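Local atomic coordinates of exported protein (Bacteroides fragilis, PDB entry 4JX0), a protein that is of unknown function but binds magnesium and joins a BT_3987-like N-terminal domain to a domain of the F5/F8 type C (discoidin-like) family. Residues G190-I195 against V313-A318. Numbering follows the deposited sequence.
With MG (magnesium ion), chain D.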
# COMPACT_ATOMS: atom_id res chain seq x y z
N GLY A 190 20.33 22.77 15.94
CA GLY A 190 18.97 22.57 16.44
C GLY A 190 18.24 23.83 16.84
O GLY A 190 18.85 24.81 17.27
N PHE A 191 16.90 23.79 16.73
CA PHE A 191 16.04 24.93 17.06
C PHE A 191 14.56 24.54 17.11
O PHE A 191 14.18 23.57 16.45
CB PHE A 191 16.23 26.05 16.01
CG PHE A 191 15.56 25.80 14.67
CD1 PHE A 191 16.21 25.09 13.68
CD2 PHE A 191 14.28 26.28 14.42
CE1 PHE A 191 15.58 24.86 12.45
CE2 PHE A 191 13.66 26.05 13.19
CZ PHE A 191 14.32 25.36 12.21
N ASN A 192 13.74 25.29 17.88
CA ASN A 192 12.28 25.09 17.93
C ASN A 192 11.47 26.26 18.56
O ASN A 192 10.24 26.14 18.61
CB ASN A 192 11.91 23.79 18.65
CG ASN A 192 12.27 23.70 20.11
OD1 ASN A 192 12.61 24.69 20.77
ND2 ASN A 192 12.17 22.49 20.65
N LYS A 193 12.11 27.37 18.99
CA LYS A 193 11.41 28.50 19.60
C LYS A 193 10.49 29.18 18.60
O LYS A 193 9.35 29.52 18.92
CB LYS A 193 12.40 29.53 20.16
CG LYS A 193 11.72 30.64 20.97
CD LYS A 193 12.70 31.61 21.61
CE LYS A 193 11.98 32.66 22.44
NZ LYS A 193 12.94 33.58 23.12
N GLU A 194 11.00 29.37 17.39
CA GLU A 194 10.29 30.03 16.29
C GLU A 194 9.29 29.11 15.55
O GLU A 194 8.52 29.61 14.73
CB GLU A 194 11.30 30.62 15.29
CG GLU A 194 12.17 29.59 14.56
CD GLU A 194 13.63 29.62 14.97
OE1 GLU A 194 13.93 29.22 16.12
OE2 GLU A 194 14.46 30.05 14.14
N ILE A 195 9.32 27.78 15.80
CA ILE A 195 8.42 26.83 15.14
C ILE A 195 7.01 26.91 15.75
O ILE A 195 6.86 27.09 16.96
CB ILE A 195 8.99 25.38 15.24
CG1 ILE A 195 10.28 25.26 14.42
CG2 ILE A 195 7.95 24.34 14.78
CD1 ILE A 195 10.95 23.89 14.49
N VAL A 313 4.63 12.48 21.40
CA VAL A 313 5.65 13.41 20.91
C VAL A 313 5.76 14.42 22.04
O VAL A 313 4.81 15.15 22.31
CB VAL A 313 5.41 14.00 19.50
CG1 VAL A 313 6.60 14.85 19.07
CG2 VAL A 313 5.21 12.88 18.48
N ASN A 314 6.85 14.33 22.80
CA ASN A 314 7.12 15.13 24.00
C ASN A 314 7.84 16.44 23.69
O ASN A 314 7.75 17.38 24.48
CB ASN A 314 7.97 14.30 24.96
CG ASN A 314 7.36 12.98 25.34
OD1 ASN A 314 6.17 12.75 25.13
ND2 ASN A 314 8.16 12.07 25.87
N GLU A 315 8.59 16.48 22.58
CA GLU A 315 9.37 17.65 22.15
C GLU A 315 9.77 17.47 20.69
O GLU A 315 10.07 16.35 20.29
CB GLU A 315 10.61 17.79 23.05
CG GLU A 315 11.45 19.03 22.83
CD GLU A 315 10.96 20.33 23.43
OE1 GLU A 315 9.87 20.35 24.04
OE2 GLU A 315 11.69 21.33 23.28
N VAL A 316 9.74 18.55 19.89
CA VAL A 316 10.13 18.54 18.47
C VAL A 316 11.27 19.53 18.28
O VAL A 316 11.14 20.68 18.71
CB VAL A 316 8.93 18.87 17.53
CG1 VAL A 316 9.37 18.88 16.07
CG2 VAL A 316 7.79 17.89 17.73
N THR A 317 12.37 19.08 17.66
CA THR A 317 13.55 19.91 17.38
C THR A 317 13.92 19.75 15.92
O THR A 317 14.09 18.62 15.48
CB THR A 317 14.72 19.51 18.30
OG1 THR A 317 14.25 19.34 19.64
CG2 THR A 317 15.86 20.51 18.26
N ALA A 318 14.03 20.86 15.16
CA ALA A 318 14.42 20.84 13.75
C ALA A 318 15.91 21.18 13.63
O ALA A 318 16.43 21.82 14.54
CB ALA A 318 13.58 21.83 12.97
MG MG D . 8.35 19.22 25.49
O HOH W 1 6.87 18.28 26.78
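The amide of Asn192 reaches across to segment 313-318 and spends both N-H groups of ND2, one on each of two oxygens. One is the backbone carbonyl of Val316, with Asn192 ND2 to Val316 O at 2.8 Å in the amide plane and a fairly straight N-H...O angle of 162°. The other is the carboxylate of Glu315: Asn192 ND2 lies 2.9 Å from Glu315 OE2 and comes from above the carboxylate plane, the two side chains crossing at about a right angle. Glu315 divides its oxygens, since OE1 binds the magnesium ion at 2.4 Å while OE2 takes the amide. Asn192 is a second-shell residue that probably helps hold the carboxylate's rotation.

Next to it, Phe191 and Ala318 form an antiparallel hydrogen-bonded pair, N to O in both directions. With chi1 at 75°, CG of Phe191 stands between the backbone N and the carbonyl carbon, and the ring lays one face over Ala318, whose CB is 4.0 Å from the ring centroid in a CH-pi contact. Ile195 brings CD1 to that same methyl, 3.7 Å from Ala318 CB.

Ser208, Asp211 and Asn213 complete the protein ligands of the magnesium, alongside the carbonyl oxygen of Asn314, near the start of C-terminal strand 312-319. Short strand 190-191 pairs antiparallel with that strand; a second antiparallel sheet holds 196-199 and 227-232, consistent with a discoidin-like (F5/F8 type C) beta-sandwich.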